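Local coordinates for uncharacterized protein (Peptoclostridium difficile 630, PDB 4YCS) that is of unknown function but, as a putative lipoprotein related to the PnrA-like substrate-binding proteins of ABC transporters, probably binds a small solute, at residues 56-61 against 81-86; 10-15 against 26-31; 52-57 against 73-78. All coordinates share one frame; numbering follows the deposited sequence.

The three contacts lie in one alpha/beta domain built on a five-stranded parallel sheet. Interaction 2 comes first along the chain, pairing strand 8-15 with helix 22-38 on one face. Interactions 3 and 1 follow, both starting from helix 54-62 and joining it to the region of helix 77-84 on the other face; their centres are about 9 Å apart and they share Asn56 and Ser57. Interaction 2 is centred about 17 Å from interaction 1 and about 14 Å from interaction 3. In strand 8-15, Met12 and Leu14 face helix 22-38 while Ile13 faces helix 54-62, and Asp15 forms a salt bridge with Arg75. The layout is a helix-sheet-helix sandwich, consistent with the substrate-binding-protein fold.

Interaction 1 (56-61 against 81-86)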
loop_
_atom_site.group_PDB
_atom_site.type_symbol
_atom_site.label_atom_id
_atom_site.label_comp_id
_atom_site.label_asym_id
_atom_site.label_seq_id
_atom_site.Cartn_x
_atom_site.Cartn_y
_atom_site.Cartn_z
ATOM N N ASN A 56 14.245 -1.223 2.056
ATOM C CA ASN A 56 14.471 -2.119 3.176
ATOM C C ASN A 56 13.161 -2.409 3.946
ATOM O O ASN A 56 12.876 -3.536 4.340
ATOM C CB ASN A 56 15.500 -1.547 4.142
ATOM C CG ASN A 56 15.812 -2.494 5.274
ATOM O OD1 ASN A 56 16.342 -3.577 5.059
ATOM N ND2 ASN A 56 15.467 -2.097 6.490
ATOM N N SER A 57 12.414 -1.361 4.196
ATOM C CA SER A 57 11.168 -1.463 4.936
ATOM C C SER A 57 10.122 -2.325 4.209
ATOM O O SER A 57 9.379 -3.073 4.869
ATOM C CB SER A 57 10.651 -0.066 5.247
ATOM O OG SER A 57 11.449 0.523 6.299
ATOM N N ILE A 58 10.036 -2.200 2.880
ATOM C CA ILE A 58 9.112 -2.999 2.097
ATOM C C ILE A 58 9.544 -4.462 2.080
ATOM O O ILE A 58 8.708 -5.411 2.207
ATOM C CB ILE A 58 8.911 -2.441 0.675
ATOM C CG1 ILE A 58 8.298 -1.049 0.722
ATOM C CG2 ILE A 58 7.982 -3.354 -0.106
ATOM C CD1 ILE A 58 8.402 -0.269 -0.590
ATOM N N ASP A 59 10.852 -4.666 2.009
ATOM C CA ASP A 59 11.410 -6.006 2.067
ATOM C C ASP A 59 11.085 -6.715 3.389
ATOM O O ASP A 59 10.716 -7.897 3.407
ATOM C CB ASP A 59 12.922 -5.951 1.826
ATOM C CG ASP A 59 13.518 -7.327 1.788
ATOM O OD1 ASP A 59 13.720 -7.827 0.677
ATOM O OD2 ASP A 59 13.737 -7.899 2.872
ATOM N N ILE A 60 11.200 -5.986 4.502
ATOM C CA ILE A 60 10.781 -6.530 5.783
ATOM C C ILE A 60 9.309 -6.926 5.772
ATOM O O ILE A 60 8.965 -7.983 6.297
ATOM C CB ILE A 60 11.047 -5.535 6.924
ATOM C CG1 ILE A 60 12.578 -5.380 7.187
ATOM C CG2 ILE A 60 10.335 -5.986 8.185
ATOM C CD1 ILE A 60 12.914 -4.131 8.022
ATOM N N LEU A 61 8.425 -6.087 5.222
ATOM C CA LEU A 61 6.984 -6.394 5.151
ATOM C C LEU A 61 6.710 -7.636 4.323
ATOM O O LEU A 61 5.779 -8.409 4.643
ATOM C CB LEU A 61 6.180 -5.197 4.612
ATOM C CG LEU A 61 6.199 -3.904 5.442
ATOM C CD1 LEU A 61 5.401 -2.815 4.773
ATOM C CD2 LEU A 61 5.703 -4.130 6.851
ATOM N N GLU A 81 8.984 -1.248 -6.958
ATOM C CA GLU A 81 9.231 -2.056 -8.153
ATOM C C GLU A 81 10.401 -3.023 -7.943
ATOM O O GLU A 81 10.313 -4.206 -8.280
ATOM C CB GLU A 81 9.507 -1.161 -9.342
ATOM C CG GLU A 81 9.710 -1.946 -10.628
ATOM C CD GLU A 81 9.714 -1.089 -11.885
ATOM O OE1 GLU A 81 9.967 0.147 -11.800
ATOM O OE2 GLU A 81 9.463 -1.675 -12.967
HETATM N N MSE A 82 11.486 -2.512 -7.379
HETATM C CA MSE A 82 12.664 -3.321 -7.019
HETATM C C MSE A 82 12.332 -4.505 -6.120
HETATM O O MSE A 82 12.806 -5.623 -6.355
HETATM C CB MSE A 82 13.662 -2.406 -6.295
HETATM C CG MSE A 82 15.034 -3.049 -6.043
HETATM SE SE MSE A 82 16.122 -1.969 -4.768
HETATM C CE MSE A 82 16.191 -3.335 -3.334
ATOM N N VAL A 83 11.543 -4.274 -5.061
ATOM C CA VAL A 83 11.276 -5.325 -4.093
ATOM C C VAL A 83 10.216 -6.313 -4.626
ATOM O O VAL A 83 10.274 -7.495 -4.386
ATOM C CB VAL A 83 10.876 -4.718 -2.748
ATOM C CG1 VAL A 83 10.470 -5.809 -1.756
ATOM C CG2 VAL A 83 12.017 -3.886 -2.180
ATOM N N ALA A 84 9.245 -5.809 -5.354
ATOM C CA ALA A 84 8.227 -6.646 -5.925
ATOM C C ALA A 84 8.758 -7.727 -6.871
ATOM O O ALA A 84 8.134 -8.787 -7.005
ATOM C CB ALA A 84 7.205 -5.785 -6.646
ATOM N N LYS A 85 9.861 -7.433 -7.561
ATOM C CA LYS A 85 10.558 -8.429 -8.378
ATOM C C LYS A 85 11.069 -9.595 -7.545
ATOM O O LYS A 85 11.149 -10.717 -8.075
ATOM C CB LYS A 85 11.769 -7.800 -9.080
ATOM C CG LYS A 85 11.435 -6.840 -10.205
ATOM C CD LYS A 85 12.727 -6.484 -10.955
ATOM C CE LYS A 85 12.616 -5.178 -11.728
ATOM N NZ LYS A 85 11.970 -5.403 -13.049
ATOM N N LYS A 86 11.413 -9.345 -6.263
ATOM C CA LYS A 86 12.043 -10.373 -5.409
ATOM C C LYS A 86 10.987 -11.254 -4.711
ATOM O O LYS A 86 11.322 -12.300 -4.123
ATOM C CB LYS A 86 12.964 -9.730 -4.351
ATOM C CG LYS A 86 14.092 -8.856 -4.891
ATOM C CD LYS A 86 15.065 -8.380 -3.796
ATOM C CE LYS A 86 14.419 -7.412 -2.805
ATOM N NZ LYS A 86 15.350 -6.528 -2.021
#
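Asp59 OD1 is gripped by two consecutive residues, by Lys86 across the contact and by the hydroxyl of Tyr87. The lysine bond is the looser of the two: NZ of Lys86 stands 3.4 Å from OD1 of Asp59, a salt bridge but a weak hydrogen bond, while Tyr87 OH is the stronger partner. With CG anti to the backbone N (chi1 -176°), the carboxylate is sent past the carbonyl-carbon side of Asp59, where OD1 can meet NZ, and the lysine crosses it at roughly a right angle. A bend at chi3 (-67°) turns the otherwise extended Lys86 chain back toward the aspartate, bringing CE as well as NZ close to the oxygen. Lys86 is exposed, so this charge pair lies at the surface side of the interface.

Deeper in, Val83 fills the gap between the helices. Its CG1 methyl rests against two surfaces at once, 3.9 Å from CG2 of Ile58 and, by the same atom, 3.9 Å from CA of Asp59. The valine thus bears directly on the helix backbone, and this is where the two segments' backbones come nearest, with CA of Asp59 and CA of Val83 6.2 Å apart. Ile58 continues inward to Phe92 of strand 91-95, on which Ala84 also packs, and Val83 also touches Ser55, one turn earlier, and Cys62, near the helix end. Two neighbouring helices lying on one face of a parallel sheet, apolar toward the strands and charged at the surface, are the regular build of a Rossmann-like alpha/beta domain, here consistent with a periplasmic-binding-protein fold.

Interaction 2 (10-15 against 26-31)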
loop_
_atom_site.group_PDB
_atom_site.type_symbol
_atom_site.label_atom_id
_atom_site.label_comp_id
_atom_site.label_asym_id
_atom_site.label_seq_id
_atom_site.Cartn_x
_atom_site.Cartn_y
_atom_site.Cartn_z
ATOM N N VAL A 10 -3.205 -6.803 6.196
ATOM C CA VAL A 10 -2.828 -5.716 5.253
ATOM C C VAL A 10 -1.892 -4.768 5.975
ATOM O O VAL A 10 -2.120 -4.398 7.123
ATOM C CB VAL A 10 -4.095 -4.966 4.760
ATOM C CG1 VAL A 10 -3.733 -3.830 3.809
ATOM C CG2 VAL A 10 -5.014 -5.916 4.058
ATOM N N SER A 11 -0.798 -4.396 5.337
ATOM C CA SER A 11 0.123 -3.417 5.889
ATOM C C SER A 11 0.182 -2.224 4.942
ATOM O O SER A 11 0.162 -2.406 3.736
ATOM C CB SER A 11 1.529 -3.998 6.010
ATOM O OG SER A 11 2.367 -3.019 6.618
HETATM N N MSE A 12 0.246 -1.029 5.501
HETATM C CA MSE A 12 0.312 0.201 4.748
HETATM C C MSE A 12 1.563 0.956 5.141
HETATM O O MSE A 12 1.817 1.141 6.324
HETATM C CB MSE A 12 -0.945 1.049 5.022
HETATM C CG MSE A 12 -0.985 2.328 4.222
HETATM SE SE MSE A 12 -2.731 3.241 4.394
HETATM C CE MSE A 12 -3.774 2.323 3.011
ATOM N N ILE A 13 2.350 1.350 4.152
ATOM C CA ILE A 13 3.590 2.134 4.362
ATOM C C ILE A 13 3.351 3.553 3.758
ATOM O O ILE A 13 2.919 3.693 2.622
ATOM C CB ILE A 13 4.861 1.420 3.837
ATOM C CG1 ILE A 13 6.104 2.280 4.059
ATOM C CG2 ILE A 13 4.761 1.078 2.369
ATOM C CD1 ILE A 13 7.398 1.514 3.936
ATOM N N LEU A 14 3.595 4.575 4.560
ATOM C CA LEU A 14 3.364 5.977 4.169
ATOM C C LEU A 14 4.611 6.870 4.233
ATOM O O LEU A 14 5.467 6.711 5.079
ATOM C CB LEU A 14 2.302 6.589 5.066
ATOM C CG LEU A 14 1.021 5.762 5.119
ATOM C CD1 LEU A 14 0.968 5.014 6.435
ATOM C CD2 LEU A 14 -0.210 6.623 4.937
ATOM N N ASP A 15 4.684 7.787 3.277
ATOM C CA ASP A 15 5.747 8.790 3.179
ATOM C C ASP A 15 5.248 9.997 3.964
ATOM O O ASP A 15 4.253 10.614 3.586
ATOM C CB ASP A 15 5.923 9.126 1.708
ATOM C CG ASP A 15 6.977 10.219 1.443
ATOM O OD1 ASP A 15 7.659 10.669 2.400
ATOM O OD2 ASP A 15 7.124 10.575 0.238
ATOM N N ASN A 26 -4.210 10.647 5.110
ATOM C CA ASN A 26 -5.407 10.455 5.921
ATOM C C ASN A 26 -6.499 9.697 5.214
ATOM O O ASN A 26 -7.153 8.836 5.816
ATOM C CB ASN A 26 -5.901 11.773 6.504
ATOM C CG ASN A 26 -5.067 12.185 7.683
ATOM O OD1 ASN A 26 -5.380 11.830 8.801
ATOM N ND2 ASN A 26 -3.951 12.839 7.433
ATOM N N SER A 27 -6.661 9.959 3.932
ATOM C CA SER A 27 -7.656 9.259 3.131
ATOM C C SER A 27 -7.297 7.778 2.992
ATOM O O SER A 27 -8.182 6.925 3.007
ATOM C CB SER A 27 -7.811 9.878 1.722
ATOM O OG SER A 27 -8.406 11.146 1.779
ATOM N N ALA A 28 -6.014 7.485 2.785
ATOM C CA ALA A 28 -5.566 6.115 2.667
ATOM C C ALA A 28 -5.857 5.344 3.974
ATOM O O ALA A 28 -6.457 4.257 3.959
ATOM C CB ALA A 28 -4.094 6.075 2.312
ATOM N N LEU A 29 -5.525 5.959 5.095
ATOM C CA LEU A 29 -5.769 5.357 6.384
ATOM C C LEU A 29 -7.230 5.134 6.695
ATOM O O LEU A 29 -7.576 4.153 7.350
ATOM C CB LEU A 29 -5.115 6.174 7.478
ATOM C CG LEU A 29 -3.590 6.065 7.499
ATOM C CD1 LEU A 29 -2.970 7.280 8.202
ATOM C CD2 LEU A 29 -3.156 4.741 8.147
ATOM N N LEU A 30 -8.095 6.052 6.261
ATOM C CA LEU A 30 -9.519 5.923 6.486
ATOM C C LEU A 30 -10.053 4.765 5.668
ATOM O O LEU A 30 -10.882 3.970 6.150
ATOM C CB LEU A 30 -10.238 7.192 6.044
ATOM C CG LEU A 30 -11.780 7.179 6.067
ATOM C CD1 LEU A 30 -12.331 6.990 7.491
ATOM C CD2 LEU A 30 -12.379 8.444 5.410
ATOM N N ALA A 31 -9.597 4.680 4.418
ATOM C CA ALA A 31 -9.990 3.590 3.526
ATOM C C ALA A 31 -9.675 2.202 4.131
ATOM O O ALA A 31 -10.479 1.263 4.025
ATOM C CB ALA A 31 -9.295 3.757 2.209
#
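Strand 10-15 and helix 26-31 run almost exactly antiparallel, their N-to-C directions 173° apart and their axes 10.3 Å from each other at closest approach. The backbones come nearest at Met12 and Leu29, whose CA atoms are 8.1 Å apart, a spacing bridged mainly by the Met12, Leu14 and Leu29 side chains. Most of the reach comes from Met12, a selenomethionine. Its extended chi1 and chi2 carry SE to Ala28, and the bend at chi3 (-85°) folds only the methyl CE onto the helix. SE lies 3.8 Å from CB of Ala28, and CE reaches the helix backbone itself, 3.4 Å from the carbonyl O of Ala28.

This is the packing of a beta-alpha-beta crossover: strand 8-15 leads into helix 22-38, which returns across the sheet to strand 41-48, the neighbour of strand 8-15 in the parallel order. The CB of Ala28 points toward the strand, and it also touches Val72 of strand 68-72, on the other flank of strand 8-15.

Leu29 sets off along the flank of the helix but swings its branch back to the sheet. Its CD2 stands 4.1 Å from SE of Met12, and its CG takes CD2 of Leu14 at 4.3 Å, the more loosely fitted of these contacts. Met12 and Leu14 both lean on Val72 as well, while Met12 extends the apolar layer to Leu32, one turn further along the helix.

Interaction 3 (52-57 against 73-78); sequences STFSNS and GARFAK
At the C-terminal edge of the parallel sheet, where the chain leaves strands 41-48 and 68-72 for the next helices and where periplasmic-binding-type domains usually place their ligand cleft, Phe54 and Phe76 stack their rings. The stack is face-to-face but not flat, with centroids 4.2 Å apart and planes tilted by 30°. CE1 of Phe76 sits 3.3 Å above the plane of the Phe54 ring, over its centre, and is 3.4 Å from CD2 of Phe54. Seen from Phe76, the overlap is offset: CE2 of Phe54 lies toward the rim of its face.

Arg75 touches the same ring at two places. Its carbonyl O lies in the plane of the Phe54 ring, at the edge, 3.9 Å from CD2 of Phe54. Bends at chi2 and chi3 set the guanidinium off the ring plane, on the side away from Phe76, and the Phe54 rim at CE2 and CZ lies over one guanidinium face, the planes 81° apart. Salt bridges to Asp15 and Glu17 hold the guanidinium there.

Around this cluster, Phe76 rests on Ile13 and Asp15 of strand 8-15, while Phe54 also touches Ser48 of strand 41-48 and Pro79 of helix 77-84.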
loop_
_atom_site.group_PDB
_atom_site.type_symbol
_atom_site.label_atom_id
_atom_site.label_comp_id
_atom_site.label_asym_id
_atom_site.label_seq_id
_atom_site.Cartn_x
_atom_site.Cartn_y
_atom_site.Cartn_z
ATOM N N SER A 52 15.529 6.809 1.729
ATOM C CA SER A 52 16.624 5.854 1.588
ATOM C C SER A 52 16.345 4.480 2.215
ATOM O O SER A 52 16.991 3.518 1.856
ATOM C CB SER A 52 17.895 6.418 2.228
ATOM O OG SER A 52 17.819 6.281 3.637
ATOM N N THR A 53 15.419 4.407 3.168
ATOM C CA THR A 53 15.132 3.158 3.872
ATOM C C THR A 53 13.864 2.448 3.341
ATOM O O THR A 53 13.503 1.382 3.846
ATOM C CB THR A 53 14.945 3.417 5.383
ATOM O OG1 THR A 53 13.728 4.148 5.602
ATOM C CG2 THR A 53 16.148 4.204 5.956
ATOM N N PHE A 54 13.208 3.059 2.347
ATOM C CA PHE A 54 11.951 2.579 1.782
ATOM C C PHE A 54 12.054 1.132 1.280
ATOM O O PHE A 54 11.224 0.331 1.639
ATOM C CB PHE A 54 11.426 3.497 0.661
ATOM C CG PHE A 54 10.835 4.833 1.137
ATOM C CD1 PHE A 54 10.703 5.153 2.474
ATOM C CD2 PHE A 54 10.375 5.746 0.205
ATOM C CE1 PHE A 54 10.160 6.365 2.867
ATOM C CE2 PHE A 54 9.831 6.954 0.596
ATOM C CZ PHE A 54 9.734 7.267 1.928
ATOM N N SER A 55 13.073 0.801 0.486
ATOM C CA SER A 55 13.197 -0.540 -0.062
ATOM C C SER A 55 13.438 -1.583 1.064
ATOM O O SER A 55 12.833 -2.664 1.065
ATOM C CB SER A 55 14.288 -0.605 -1.132
ATOM O OG SER A 55 15.548 -0.582 -0.509
ATOM N N ASN A 56 14.245 -1.223 2.056
ATOM C CA ASN A 56 14.471 -2.119 3.176
ATOM C C ASN A 56 13.161 -2.409 3.946
ATOM O O ASN A 56 12.876 -3.536 4.340
ATOM C CB ASN A 56 15.500 -1.547 4.142
ATOM C CG ASN A 56 15.812 -2.494 5.274
ATOM O OD1 ASN A 56 16.342 -3.577 5.059
ATOM N ND2 ASN A 56 15.467 -2.097 6.490
ATOM N N SER A 57 12.414 -1.361 4.196
ATOM C CA SER A 57 11.168 -1.463 4.936
ATOM C C SER A 57 10.122 -2.325 4.209
ATOM O O SER A 57 9.379 -3.073 4.869
ATOM C CB SER A 57 10.651 -0.066 5.247
ATOM O OG SER A 57 11.449 0.523 6.299
ATOM N N GLY A 73 2.064 6.950 -2.069
ATOM C CA GLY A 73 2.836 8.085 -2.619
ATOM C C GLY A 73 3.769 7.675 -3.738
ATOM O O GLY A 73 4.265 6.567 -3.752
ATOM N N ALA A 74 4.003 8.604 -4.669
ATOM C CA ALA A 74 4.854 8.384 -5.832
ATOM C C ALA A 74 6.314 8.156 -5.444
ATOM O O ALA A 74 7.052 7.534 -6.201
ATOM C CB ALA A 74 4.756 9.572 -6.790
ATOM N N ARG A 75 6.740 8.618 -4.276
ATOM C CA ARG A 75 8.125 8.356 -3.857
ATOM C C ARG A 75 8.418 6.868 -3.613
ATOM O O ARG A 75 9.590 6.477 -3.577
ATOM C CB ARG A 75 8.509 9.164 -2.632
ATOM C CG ARG A 75 8.677 10.654 -2.918
ATOM C CD ARG A 75 9.806 11.249 -2.095
ATOM N NE ARG A 75 9.597 11.115 -0.650
ATOM C CZ ARG A 75 10.542 11.318 0.265
ATOM N NH1 ARG A 75 11.758 11.681 -0.116
ATOM N NH2 ARG A 75 10.284 11.166 1.566
ATOM N N PHE A 76 7.384 6.030 -3.477
ATOM C CA PHE A 76 7.607 4.568 -3.349
ATOM C C PHE A 76 7.801 3.825 -4.675
ATOM O O PHE A 76 8.199 2.639 -4.658
ATOM C CB PHE A 76 6.490 3.901 -2.546
ATOM C CG PHE A 76 6.496 4.269 -1.121
ATOM C CD1 PHE A 76 7.476 3.772 -0.295
ATOM C CD2 PHE A 76 5.543 5.141 -0.610
ATOM C CE1 PHE A 76 7.487 4.121 1.039
ATOM C CE2 PHE A 76 5.539 5.464 0.721
ATOM C CZ PHE A 76 6.510 4.949 1.542
ATOM N N ALA A 77 7.545 4.511 -5.795
ATOM C CA ALA A 77 7.549 3.892 -7.128
ATOM C C ALA A 77 8.755 2.996 -7.348
ATOM O O ALA A 77 8.612 1.781 -7.567
ATOM C CB ALA A 77 7.458 4.964 -8.215
ATOM N N LYS A 78 9.941 3.577 -7.243
ATOM C CA LYS A 78 11.182 2.839 -7.528
ATOM C C LYS A 78 11.529 1.735 -6.495
ATOM O O LYS A 78 11.842 0.626 -6.891
ATOM C CB LYS A 78 12.373 3.792 -7.750
ATOM C CG LYS A 78 12.354 4.528 -9.092
ATOM C CD LYS A 78 12.693 3.640 -10.299
ATOM C CE LYS A 78 12.634 4.410 -11.621
ATOM N NZ LYS A 78 11.245 4.795 -12.007
#